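D-aminopeptidase (Bacillus subtilis, PDB 1HI9) is a zinc-dependent aminopeptidase that removes N-terminal residues from peptides containing D-amino acids, working inside the central chamber of a ten-subunit assembly. Local coordinates at residues M5-E10 with N64-E69; N40-E45 with G97-G102; E230-M235 with T245-Q250; P217-E222 with Y258-V263. All blocks are in the same frame, centred on the assembly; numbering follows the deposited sequence.

Contact 1 (M5-E10 with N64-E69); sequences MSVDME and NNLMVE. With ZN (zinc ion), chain G; ZN (zinc ion), chain F.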
loop_
_atom_site.group_PDB
_atom_site.type_symbol
_atom_site.label_atom_id
_atom_site.label_comp_id
_atom_site.label_asym_id
_atom_site.label_seq_id
_atom_site.Cartn_x
_atom_site.Cartn_y
_atom_site.Cartn_z
ATOM N N MET A 5 28.549 30.484 -6.792
ATOM C CA MET A 5 27.102 30.456 -6.978
ATOM C C MET A 5 26.390 29.502 -6.027
ATOM O O MET A 5 26.756 28.338 -5.897
ATOM C CB MET A 5 26.751 30.067 -8.415
ATOM C CG MET A 5 26.679 31.229 -9.380
ATOM S SD MET A 5 26.173 30.727 -11.043
ATOM C CE MET A 5 24.494 30.230 -10.770
ATOM N N SER A 6 25.370 30.017 -5.354
ATOM C CA SER A 6 24.564 29.217 -4.447
ATOM C C SER A 6 23.197 29.198 -5.097
ATOM O O SER A 6 22.580 30.250 -5.279
ATOM C CB SER A 6 24.475 29.866 -3.072
ATOM O OG SER A 6 23.595 29.138 -2.234
ATOM N N VAL A 7 22.723 28.009 -5.460
ATOM C CA VAL A 7 21.427 27.903 -6.113
ATOM C C VAL A 7 20.369 27.159 -5.303
ATOM O O VAL A 7 20.514 25.971 -5.013
ATOM C CB VAL A 7 21.544 27.200 -7.488
ATOM C CG1 VAL A 7 20.246 27.374 -8.267
ATOM C CG2 VAL A 7 22.720 27.767 -8.268
ATOM N N ASP A 8 19.303 27.875 -4.950
ATOM C CA ASP A 8 18.182 27.305 -4.214
ATOM C C ASP A 8 17.084 27.050 -5.252
ATOM O O ASP A 8 17.268 27.349 -6.435
ATOM C CB ASP A 8 17.688 28.294 -3.153
ATOM C CG ASP A 8 17.113 27.603 -1.934
ATOM O OD1 ASP A 8 16.945 26.369 -1.962
ATOM O OD2 ASP A 8 16.823 28.298 -0.942
ATOM N N MET A 9 15.944 26.517 -4.820
ATOM C CA MET A 9 14.858 26.216 -5.763
ATOM C C MET A 9 13.572 27.027 -5.673
ATOM O O MET A 9 12.991 27.364 -6.700
ATOM C CB MET A 9 14.459 24.746 -5.650
ATOM C CG MET A 9 14.910 23.891 -6.803
ATOM S SD MET A 9 14.164 22.282 -6.742
ATOM C CE MET A 9 13.410 22.198 -8.328
ATOM N N GLU A 10 13.108 27.306 -4.457
ATOM C CA GLU A 10 11.851 28.022 -4.276
ATOM C C GLU A 10 11.746 29.326 -5.050
ATOM O O GLU A 10 10.660 29.715 -5.481
ATOM C CB GLU A 10 11.592 28.292 -2.795
ATOM C CG GLU A 10 11.293 27.049 -1.973
ATOM C CD GLU A 10 12.544 26.290 -1.567
ATOM O OE1 GLU A 10 13.650 26.716 -1.953
ATOM O OE2 GLU A 10 12.420 25.270 -0.855
ATOM N N ASN A 64 20.710 17.645 -4.625
ATOM C CA ASN A 64 21.028 16.767 -5.741
ATOM C C ASN A 64 20.003 17.053 -6.846
ATOM O O ASN A 64 19.587 16.160 -7.600
ATOM C CB ASN A 64 20.970 15.292 -5.307
ATOM C CG ASN A 64 19.649 14.920 -4.647
ATOM O OD1 ASN A 64 18.667 15.673 -4.713
ATOM N ND2 ASN A 64 19.612 13.745 -4.020
ATOM N N ASN A 65 19.627 18.328 -6.933
ATOM C CA ASN A 65 18.627 18.816 -7.885
ATOM C C ASN A 65 19.210 19.242 -9.231
ATOM O O ASN A 65 18.714 18.848 -10.287
ATOM C CB ASN A 65 17.881 20.004 -7.273
ATOM C CG ASN A 65 17.508 19.771 -5.833
ATOM O OD1 ASN A 65 16.631 18.966 -5.542
ATOM N ND2 ASN A 65 18.189 20.464 -4.913
ATOM N N LEU A 66 20.245 20.074 -9.196
ATOM C CA LEU A 66 20.873 20.511 -10.435
ATOM C C LEU A 66 21.322 19.262 -11.188
ATOM O O LEU A 66 21.914 18.357 -10.601
ATOM C CB LEU A 66 22.065 21.416 -10.137
ATOM C CG LEU A 66 21.682 22.793 -9.592
ATOM C CD1 LEU A 66 22.929 23.546 -9.175
ATOM C CD2 LEU A 66 20.908 23.563 -10.648
ATOM N N MET A 67 21.031 19.211 -12.482
ATOM C CA MET A 67 21.381 18.040 -13.284
ATOM C C MET A 67 22.776 18.162 -13.866
ATOM O O MET A 67 23.026 18.974 -14.755
ATOM C CB MET A 67 20.342 17.840 -14.385
ATOM C CG MET A 67 18.928 17.830 -13.841
ATOM S SD MET A 67 17.714 17.228 -14.980
ATOM C CE MET A 67 17.409 18.646 -16.007
ATOM N N VAL A 68 23.684 17.337 -13.360
ATOM C CA VAL A 68 25.073 17.379 -13.790
ATOM C C VAL A 68 25.257 17.182 -15.297
ATOM O O VAL A 68 26.178 17.739 -15.885
ATOM C CB VAL A 68 25.914 16.345 -13.006
ATOM C CG1 VAL A 68 25.502 14.934 -13.394
ATOM C CG2 VAL A 68 27.392 16.580 -13.266
ATOM N N GLU A 69 24.368 16.414 -15.920
ATOM C CA GLU A 69 24.465 16.169 -17.351
ATOM C C GLU A 69 23.939 17.315 -18.221
ATOM O O GLU A 69 24.102 17.298 -19.444
ATOM C CB GLU A 69 23.746 14.861 -17.728
ATOM C CG GLU A 69 22.276 14.791 -17.325
ATOM C CD GLU A 69 22.059 14.242 -15.921
ATOM O OE1 GLU A 69 21.745 13.031 -15.789
ATOM O OE2 GLU A 69 22.207 15.020 -14.950
HETATM ZN ZN ZN G . 15.196 25.505 -0.772
HETATM ZN ZN ZN F . 15.893 28.116 0.837
HETATM O O HOH W 1 15.704 26.181 1.632
#
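Leu66 leans toward Val7 because its first torsion puts CG anti to the carbonyl carbon (chi1 -71°) and its second keeps the chain extended; CD1 then comes within 4.3 Å of Val7 CB. Met9 reaches the same loop by a less regular route. Its chi1 of -107° is off the staggered values, and the chain then runs out almost straight to set SD 4.3 Å from Asn65 CG. This is van der Waals contact, for the Asn65 amide is already engaged: OD1 is hydrogen-bonded to Tyr28 OH, and ND2 to Asp58 OD1 and His60 O, which fixes the rotation of the group. Val7 and Met9 face the loop, whereas the CB of Asp8, between them, points away from the loop, and its carboxylate binds the metals. Asp8 bridges two zinc ions, OD1 lying 2.3 Å from the one shared with Glu10 and His60, OD2 lying 2.0 Å from the one shared with His104 and Glu133. Glu10 OE1 holds the first zinc at 2.3 Å, and a water joins both metals. The contact lies beside a carboxylate-bridged dinuclear zinc site at the C-terminal end of strand 2-7, the catalytic centre of this M55 peptidase.

Contact 2 (N40-E45 with G97-G102); sequences NYCIAE and GALFLG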
loop_
_atom_site.group_PDB
_atom_site.type_symbol
_atom_site.label_atom_id
_atom_site.label_comp_id
_atom_site.label_asym_id
_atom_site.label_seq_id
_atom_site.Cartn_x
_atom_site.Cartn_y
_atom_site.Cartn_z
ATOM N N ASN A 40 22.259 28.009 -15.778
ATOM C CA ASN A 40 23.088 28.117 -16.969
ATOM C C ASN A 40 23.105 29.539 -17.506
ATOM O O ASN A 40 24.147 30.017 -17.953
ATOM C CB ASN A 40 22.627 27.147 -18.064
ATOM C CG ASN A 40 23.004 25.700 -17.764
ATOM O OD1 ASN A 40 23.993 25.425 -17.077
ATOM N ND2 ASN A 40 22.226 24.769 -18.296
ATOM N N TYR A 41 21.971 30.229 -17.449
ATOM C CA TYR A 41 21.946 31.599 -17.948
ATOM C C TYR A 41 22.995 32.441 -17.223
ATOM O O TYR A 41 23.768 33.165 -17.853
ATOM C CB TYR A 41 20.564 32.226 -17.772
ATOM C CG TYR A 41 19.547 31.754 -18.777
ATOM C CD1 TYR A 41 18.478 30.962 -18.384
ATOM C CD2 TYR A 41 19.635 32.133 -20.116
ATOM C CE1 TYR A 41 17.511 30.560 -19.292
ATOM C CE2 TYR A 41 18.672 31.733 -21.038
ATOM C CZ TYR A 41 17.606 30.948 -20.617
ATOM O OH TYR A 41 16.625 30.561 -21.504
ATOM N N CYS A 42 23.038 32.325 -15.898
ATOM C CA CYS A 42 24.003 33.088 -15.110
ATOM C C CYS A 42 25.435 32.635 -15.345
ATOM O O CYS A 42 26.346 33.456 -15.463
ATOM C CB CYS A 42 23.669 32.993 -13.622
ATOM S SG CYS A 42 22.055 33.708 -13.205
ATOM N N ILE A 43 25.638 31.328 -15.404
ATOM C CA ILE A 43 26.962 30.787 -15.642
ATOM C C ILE A 43 27.499 31.272 -16.992
ATOM O O ILE A 43 28.631 31.742 -17.080
ATOM C CB ILE A 43 26.932 29.247 -15.631
ATOM C CG1 ILE A 43 26.473 28.753 -14.256
ATOM C CG2 ILE A 43 28.317 28.688 -15.940
ATOM C CD1 ILE A 43 26.153 27.261 -14.207
ATOM N N ALA A 44 26.679 31.156 -18.034
ATOM C CA ALA A 44 27.063 31.577 -19.372
ATOM C C ALA A 44 27.468 33.034 -19.370
ATOM O O ALA A 44 28.499 33.399 -19.928
ATOM C CB ALA A 44 25.917 31.365 -20.337
ATOM N N GLU A 45 26.663 33.876 -18.736
ATOM C CA GLU A 45 26.976 35.292 -18.696
ATOM C C GLU A 45 28.165 35.577 -17.796
ATOM O O GLU A 45 28.874 36.560 -17.990
ATOM C CB GLU A 45 25.762 36.099 -18.236
ATOM C CG GLU A 45 25.961 37.598 -18.356
ATOM C CD GLU A 45 26.587 37.986 -19.689
ATOM O OE1 GLU A 45 26.127 37.473 -20.736
ATOM O OE2 GLU A 45 27.529 38.806 -19.686
ATOM N N GLY A 97 33.423 37.207 -5.899
ATOM C CA GLY A 97 32.083 37.543 -5.466
ATOM C C GLY A 97 31.171 36.337 -5.432
ATOM O O GLY A 97 31.525 35.254 -5.908
ATOM N N ALA A 98 29.987 36.533 -4.866
ATOM C CA ALA A 98 29.012 35.469 -4.761
ATOM C C ALA A 98 27.717 35.860 -5.447
ATOM O O ALA A 98 27.370 37.039 -5.509
ATOM C CB ALA A 98 28.754 35.140 -3.297
ATOM N N LEU A 99 27.014 34.856 -5.967
ATOM C CA LEU A 99 25.746 35.064 -6.660
ATOM C C LEU A 99 24.717 34.075 -6.107
ATOM O O LEU A 99 24.897 32.862 -6.205
ATOM C CB LEU A 99 25.941 34.843 -8.161
ATOM C CG LEU A 99 24.880 35.390 -9.127
ATOM C CD1 LEU A 99 25.351 35.208 -10.576
ATOM C CD2 LEU A 99 23.568 34.674 -8.914
ATOM N N PHE A 100 23.647 34.598 -5.514
ATOM C CA PHE A 100 22.591 33.753 -4.954
ATOM C C PHE A 100 21.465 33.657 -5.976
ATOM O O PHE A 100 20.907 34.677 -6.381
ATOM C CB PHE A 100 22.063 34.355 -3.645
ATOM C CG PHE A 100 23.083 34.415 -2.536
ATOM C CD1 PHE A 100 22.764 35.008 -1.317
ATOM C CD2 PHE A 100 24.345 33.868 -2.691
ATOM C CE1 PHE A 100 23.689 35.049 -0.279
ATOM C CE2 PHE A 100 25.268 33.907 -1.658
ATOM C CZ PHE A 100 24.939 34.497 -0.452
ATOM N N LEU A 101 21.134 32.432 -6.380
ATOM C CA LEU A 101 20.099 32.184 -7.391
ATOM C C LEU A 101 18.937 31.359 -6.856
ATOM O O LEU A 101 19.130 30.426 -6.079
ATOM C CB LEU A 101 20.710 31.439 -8.580
ATOM C CG LEU A 101 20.359 31.857 -10.004
ATOM C CD1 LEU A 101 20.962 30.834 -10.951
ATOM C CD2 LEU A 101 18.865 31.952 -10.216
ATOM N N GLY A 102 17.732 31.694 -7.301
ATOM C CA GLY A 102 16.559 30.969 -6.865
ATOM C C GLY A 102 16.269 31.108 -5.387
ATOM O O GLY A 102 15.714 30.197 -4.766
#
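Cys42 of helix 28-48 sets its side chain between Leu99 and Leu101 of strand 97-103, a helix-on-sheet contact within an alpha/beta domain whose parallel strands run in a Rossmann-like order. The helix connects strand 2-7 to its parallel neighbour 53-58, so it belongs to a beta-alpha-beta unit, yet it also covers strand 97-103 on the far side of strand 2-7. Along that strand, residues alternate between the two faces of the sheet. Leu99 and Leu101 project from the strand toward the helix, and Phe100 sends its ring to the other face, against Val148 and Val151. The two leucines meet different parts of the cysteine. Leu99, with CG anti to the backbone N (chi1 -163°), reaches out from the strand and touches Cys42 CB with its CD1 branch at 4.1 Å. Cys42 itself has SG anti to the carbonyl carbon (chi1 -63°), and this swings the sulfur to Leu101. No hydrogen bond crosses the interface; the buried contact is apolar throughout. Met5 of strand 2-7 packs on both leucines, and Thr198 of helix 187-203 adds another wall beside Cys42. On the leucine at the metal-site end of the strand, the sulfur lies against the CD1 side of the isobutyl group, Cys42 SG being 3.8 Å from Leu101 CD1 and 4.1 Å from Leu101 CG.

Contact 3 (E230-M235 with T245-Q250); sequences EWANLM and TTVQFQ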
loop_
_atom_site.group_PDB
_atom_site.type_symbol
_atom_site.label_atom_id
_atom_site.label_comp_id
_atom_site.label_asym_id
_atom_site.label_seq_id
_atom_site.Cartn_x
_atom_site.Cartn_y
_atom_site.Cartn_z
ATOM N N GLU A 230 13.136 22.930 22.681
ATOM C CA GLU A 230 13.726 21.959 23.607
ATOM C C GLU A 230 14.751 21.078 22.901
ATOM O O GLU A 230 15.814 20.811 23.446
ATOM C CB GLU A 230 12.647 21.067 24.222
ATOM C CG GLU A 230 11.611 21.817 25.041
ATOM C CD GLU A 230 10.501 20.922 25.566
ATOM O OE1 GLU A 230 9.932 20.136 24.756
ATOM O OE2 GLU A 230 10.188 21.018 26.786
ATOM N N TRP A 231 14.422 20.610 21.698
ATOM C CA TRP A 231 15.349 19.775 20.941
ATOM C C TRP A 231 16.673 20.511 20.714
ATOM O O TRP A 231 17.746 19.986 21.011
ATOM C CB TRP A 231 14.748 19.381 19.585
ATOM C CG TRP A 231 14.085 18.013 19.548
ATOM C CD1 TRP A 231 12.738 17.742 19.488
ATOM C CD2 TRP A 231 14.747 16.738 19.513
ATOM N NE1 TRP A 231 12.531 16.383 19.411
ATOM C CE2 TRP A 231 13.739 15.747 19.422
ATOM C CE3 TRP A 231 16.088 16.345 19.545
ATOM C CZ2 TRP A 231 14.041 14.378 19.365
ATOM C CZ3 TRP A 231 16.388 14.981 19.488
ATOM C CH2 TRP A 231 15.365 14.015 19.395
ATOM N N ALA A 232 16.593 21.725 20.182
ATOM C CA ALA A 232 17.794 22.512 19.913
ATOM C C ALA A 232 18.565 22.816 21.202
ATOM O O ALA A 232 19.802 22.815 21.222
ATOM C CB ALA A 232 17.421 23.820 19.214
ATOM N N ASN A 233 17.826 23.068 22.276
ATOM C CA ASN A 233 18.429 23.386 23.555
ATOM C C ASN A 233 19.204 22.213 24.157
ATOM O O ASN A 233 19.756 22.310 25.253
ATOM C CB ASN A 233 17.346 23.880 24.521
ATOM C CG ASN A 233 17.926 24.457 25.791
ATOM O OD1 ASN A 233 18.950 25.151 25.759
ATOM N ND2 ASN A 233 17.271 24.192 26.917
ATOM N N LEU A 234 19.249 21.106 23.429
ATOM C CA LEU A 234 19.977 19.924 23.867
ATOM C C LEU A 234 21.455 20.117 23.530
ATOM O O LEU A 234 22.331 19.567 24.188
ATOM C CB LEU A 234 19.453 18.692 23.138
ATOM C CG LEU A 234 18.747 17.584 23.914
ATOM C CD1 LEU A 234 17.864 18.144 25.014
ATOM C CD2 LEU A 234 17.935 16.769 22.922
ATOM N N MET A 235 21.728 20.902 22.494
ATOM C CA MET A 235 23.101 21.142 22.080
ATOM C C MET A 235 23.866 21.947 23.121
ATOM O O MET A 235 23.391 22.979 23.596
ATOM C CB MET A 235 23.135 21.884 20.750
ATOM C CG MET A 235 24.510 21.917 20.115
ATOM S SD MET A 235 24.528 22.770 18.537
ATOM C CE MET A 235 24.852 24.474 19.089
ATOM N N THR A 245 10.278 30.864 22.562
ATOM C CA THR A 245 10.605 29.610 21.905
ATOM C C THR A 245 11.906 29.854 21.160
ATOM O O THR A 245 12.212 29.201 20.157
ATOM C CB THR A 245 9.529 29.205 20.896
ATOM O OG1 THR A 245 9.414 30.225 19.896
ATOM C CG2 THR A 245 8.195 29.014 21.595
ATOM N N THR A 246 12.673 30.808 21.675
ATOM C CA THR A 246 13.944 31.189 21.084
ATOM C C THR A 246 15.108 30.573 21.850
ATOM O O THR A 246 15.127 30.583 23.082
ATOM C CB THR A 246 14.098 32.723 21.099
ATOM O OG1 THR A 246 12.924 33.319 20.530
ATOM C CG2 THR A 246 15.302 33.149 20.296
ATOM N N VAL A 247 16.071 30.029 21.107
ATOM C CA VAL A 247 17.253 29.414 21.693
ATOM C C VAL A 247 18.463 30.202 21.211
ATOM O O VAL A 247 18.555 30.536 20.033
ATOM C CB VAL A 247 17.387 27.944 21.267
ATOM C CG1 VAL A 247 18.579 27.304 21.960
ATOM C CG2 VAL A 247 16.099 27.195 21.590
ATOM N N GLN A 248 19.376 30.519 22.124
ATOM C CA GLN A 248 20.550 31.297 21.759
ATOM C C GLN A 248 21.848 30.507 21.895
ATOM O O GLN A 248 21.960 29.579 22.699
ATOM C CB GLN A 248 20.638 32.564 22.613
ATOM C CG GLN A 248 19.374 33.395 22.614
ATOM C CD GLN A 248 19.591 34.764 23.217
ATOM O OE1 GLN A 248 20.198 34.891 24.281
ATOM N NE2 GLN A 248 19.095 35.804 22.537
ATOM N N PHE A 249 22.830 30.897 21.098
ATOM C CA PHE A 249 24.123 30.249 21.102
ATOM C C PHE A 249 25.229 31.269 20.830
ATOM O O PHE A 249 25.265 31.877 19.757
ATOM C CB PHE A 249 24.160 29.161 20.024
ATOM C CG PHE A 249 25.507 28.514 19.862
ATOM C CD1 PHE A 249 25.953 27.566 20.781
ATOM C CD2 PHE A 249 26.357 28.903 18.831
ATOM C CE1 PHE A 249 27.220 27.020 20.675
ATOM C CE2 PHE A 249 27.627 28.360 18.719
ATOM C CZ PHE A 249 28.063 27.417 19.645
ATOM N N GLN A 250 26.123 31.451 21.801
ATOM C CA GLN A 250 27.242 32.375 21.653
ATOM C C GLN A 250 28.325 31.620 20.886
ATOM O O GLN A 250 28.838 30.604 21.359
ATOM C CB GLN A 250 27.764 32.812 23.028
ATOM C CG GLN A 250 29.082 33.579 22.991
ATOM C CD GLN A 250 28.996 34.910 22.255
ATOM O OE1 GLN A 250 28.417 35.877 22.745
ATOM N NE2 GLN A 250 29.572 34.956 21.060
#
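Met235 sets its terminal methyl over the ring of Phe249, where the turn that ends helix 226-232 packs on strand 246-250 of the antiparallel sheet. Here the contact is tight. Met235 CE sits 3.6 Å above the plane of the Phe249 ring, displaced toward its rim, and makes a CH-pi interaction in which the line from CE to the ring centroid is 26° off the normal. The closest ring atom is Phe249 CD1, 3.7 Å from Met235 CE. Both side chains leave their backbones with CG anti to N, and a bend at the last torsion of Met235 (chi3 89°) tips the methyl onto the ring face; the two side chains cross at about a right angle. A type I beta turn from Ala232 to Met235, closed by Met235 N to Ala232 O at 3.0 Å, places the methionine there. Val263 and Met264 of helix 254-268 pack on Met235, and Pro236 of a neighbouring subunit touches both partners of the CH-pi pair. Toward Asn233 the spacing widens, although Val247 is still well covered: its CG2 comes 4.3 Å from Ala232 CB, and its CG1 4.2 Å from Asn233 CA. That asparagine is partly exposed, and its OD1 is hydrogen-bonded to Thr238 OG1. Its side chain only grazes Val247, Asn233 OD1 to Val247 CG1 at 4.4 Å.

Contact 4 (P217-E222 with Y258-V263); sequences PVLSIE and YQAMLV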
loop_
_atom_site.group_PDB
_atom_site.type_symbol
_atom_site.label_atom_id
_atom_site.label_comp_id
_atom_site.label_asym_id
_atom_site.label_seq_id
_atom_site.Cartn_x
_atom_site.Cartn_y
_atom_site.Cartn_z
ATOM N N PRO A 217 29.663 36.488 17.058
ATOM C CA PRO A 217 28.218 36.565 16.857
ATOM C C PRO A 217 27.378 35.693 17.772
ATOM O O PRO A 217 27.769 34.591 18.149
ATOM C CB PRO A 217 28.059 36.190 15.385
ATOM C CG PRO A 217 29.163 35.216 15.170
ATOM C CD PRO A 217 30.323 35.862 15.895
ATOM N N VAL A 218 26.222 36.222 18.139
ATOM C CA VAL A 218 25.290 35.503 18.978
ATOM C C VAL A 218 24.158 35.069 18.059
ATOM O O VAL A 218 23.431 35.899 17.494
ATOM C CB VAL A 218 24.713 36.393 20.096
ATOM C CG1 VAL A 218 23.623 35.650 20.847
ATOM C CG2 VAL A 218 25.821 36.806 21.054
ATOM N N LEU A 219 24.027 33.758 17.898
ATOM C CA LEU A 219 22.992 33.193 17.059
ATOM C C LEU A 219 21.726 32.999 17.868
ATOM O O LEU A 219 21.765 32.462 18.968
ATOM C CB LEU A 219 23.446 31.840 16.502
ATOM C CG LEU A 219 22.392 31.038 15.721
ATOM C CD1 LEU A 219 21.892 31.865 14.546
ATOM C CD2 LEU A 219 22.993 29.715 15.224
ATOM N N SER A 220 20.607 33.459 17.330
ATOM C CA SER A 220 19.324 33.296 17.994
ATOM C C SER A 220 18.377 32.677 16.975
ATOM O O SER A 220 18.318 33.106 15.820
ATOM C CB SER A 220 18.765 34.643 18.474
ATOM O OG SER A 220 19.400 35.065 19.666
ATOM N N ILE A 221 17.657 31.651 17.404
ATOM C CA ILE A 221 16.710 30.993 16.532
ATOM C C ILE A 221 15.381 30.907 17.243
ATOM O O ILE A 221 15.285 30.340 18.326
ATOM C CB ILE A 221 17.146 29.555 16.178
ATOM C CG1 ILE A 221 18.562 29.564 15.612
ATOM C CG2 ILE A 221 16.161 28.950 15.174
ATOM C CD1 ILE A 221 19.103 28.210 15.317
ATOM N N GLU A 222 14.358 31.497 16.643
ATOM C CA GLU A 222 13.030 31.435 17.222
ATOM C C GLU A 222 12.296 30.337 16.460
ATOM O O GLU A 222 12.146 30.419 15.238
ATOM C CB GLU A 222 12.307 32.761 17.040
ATOM C CG GLU A 222 10.971 32.813 17.751
ATOM C CD GLU A 222 10.236 34.122 17.513
ATOM O OE1 GLU A 222 10.816 35.197 17.773
ATOM O OE2 GLU A 222 9.077 34.069 17.064
ATOM N N TYR A 258 27.280 29.381 11.994
ATOM C CA TYR A 258 26.579 28.752 10.889
ATOM C C TYR A 258 26.342 27.283 11.185
ATOM O O TYR A 258 25.222 26.780 11.058
ATOM C CB TYR A 258 27.373 28.901 9.586
ATOM C CG TYR A 258 26.550 28.586 8.356
ATOM C CD1 TYR A 258 25.639 29.506 7.848
ATOM C CD2 TYR A 258 26.652 27.353 7.728
ATOM C CE1 TYR A 258 24.844 29.205 6.742
ATOM C CE2 TYR A 258 25.865 27.040 6.624
ATOM C CZ TYR A 258 24.963 27.972 6.137
ATOM O OH TYR A 258 24.182 27.662 5.050
ATOM N N GLN A 259 27.397 26.590 11.593
ATOM C CA GLN A 259 27.262 25.175 11.914
ATOM C C GLN A 259 26.336 24.928 13.100
ATOM O O GLN A 259 25.644 23.913 13.146
ATOM C CB GLN A 259 28.633 24.557 12.151
ATOM C CG GLN A 259 29.396 24.383 10.850
ATOM C CD GLN A 259 30.609 23.487 10.995
ATOM O OE1 GLN A 259 31.093 22.912 10.015
ATOM N NE2 GLN A 259 31.114 23.366 12.218
ATOM N N ALA A 260 26.309 25.860 14.046
ATOM C CA ALA A 260 25.425 25.712 15.183
ATOM C C ALA A 260 23.998 25.756 14.639
ATOM O O ALA A 260 23.118 25.051 15.128
ATOM C CB ALA A 260 25.654 26.835 16.182
ATOM N N MET A 261 23.775 26.584 13.618
ATOM C CA MET A 261 22.454 26.700 13.008
ATOM C C MET A 261 22.072 25.364 12.382
ATOM O O MET A 261 20.957 24.886 12.562
ATOM C CB MET A 261 22.456 27.813 11.950
ATOM C CG MET A 261 21.156 27.967 11.165
ATOM S SD MET A 261 21.055 26.828 9.761
ATOM C CE MET A 261 22.408 27.461 8.778
ATOM N N LEU A 262 23.011 24.756 11.664
ATOM C CA LEU A 262 22.767 23.473 11.014
ATOM C C LEU A 262 22.340 22.403 12.005
ATOM O O LEU A 262 21.358 21.692 11.781
ATOM C CB LEU A 262 24.020 23.018 10.275
ATOM C CG LEU A 262 24.423 23.900 9.085
ATOM C CD1 LEU A 262 25.729 23.390 8.495
ATOM C CD2 LEU A 262 23.316 23.882 8.027
ATOM N N VAL A 263 23.081 22.283 13.098
ATOM C CA VAL A 263 22.773 21.302 14.130
ATOM C C VAL A 263 21.454 21.585 14.855
ATOM O O VAL A 263 20.624 20.686 14.992
ATOM C CB VAL A 263 23.914 21.224 15.161
ATOM C CG1 VAL A 263 23.534 20.284 16.295
ATOM C CG2 VAL A 263 25.176 20.728 14.473
#
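Helix 254-268 packs on one face of the antiparallel sheet, and its meeting with strand 218-223 is a helix-on-sheet contact centred on Leu219 and Met261. The short strand and helix segments run nearly alike in direction, at 24° to each other, with their axes 9.3 Å apart at closest approach. Leu219 does most of the touching. Its CG is anti to the backbone N (chi1 173°) and the second torsion extends CD2 away from CA, so this methyl reaches the helix backbone, 3.6 Å from Met261 N. The same methyl lies 3.8 Å from Met261 CB and 4.0 Å from Ala260 CB, fitting against two successive residues of the helix. One step further along the sheet face, Ile221 adds a lighter touch, its CD1 4.3 Å from Met261 CA. The rest of Met261 folds away from the strand: bends at its second and third torsions bring CE over a face of the Tyr258 ring, 3.6 Å above its plane. Around this apolar core, Met264 of the same helix covers both Leu219 and Ile221, Phe124 of strand 121-126 packs on Ile221 and Met261, and Phe249 of strand 246-250 lies against Ala260, so the helix spans three neighbouring strands.

Overall arrangement
The four contacts form two pairs, one on each of the chain's sheets. Contacts 1 and 2, with centres 11 Å apart, meet through neighbouring strands 2-7 and 97-103 of the mixed sheet; their segments alternate along the chain, so they interlock. Contacts 3 and 4, with centres 9 Å apart, share the antiparallel sheet through strands 218-223 and 246-250, and contact 3 is nested within the loop that contact 4 closes. The pairs follow in series and lie on opposite sides of the chain's centre, contacts 1 and 4 being 24 Å apart between centres. Contact 1 carries zinc ligands; both members of the second pair touch the same neighbouring subunit of the decamer.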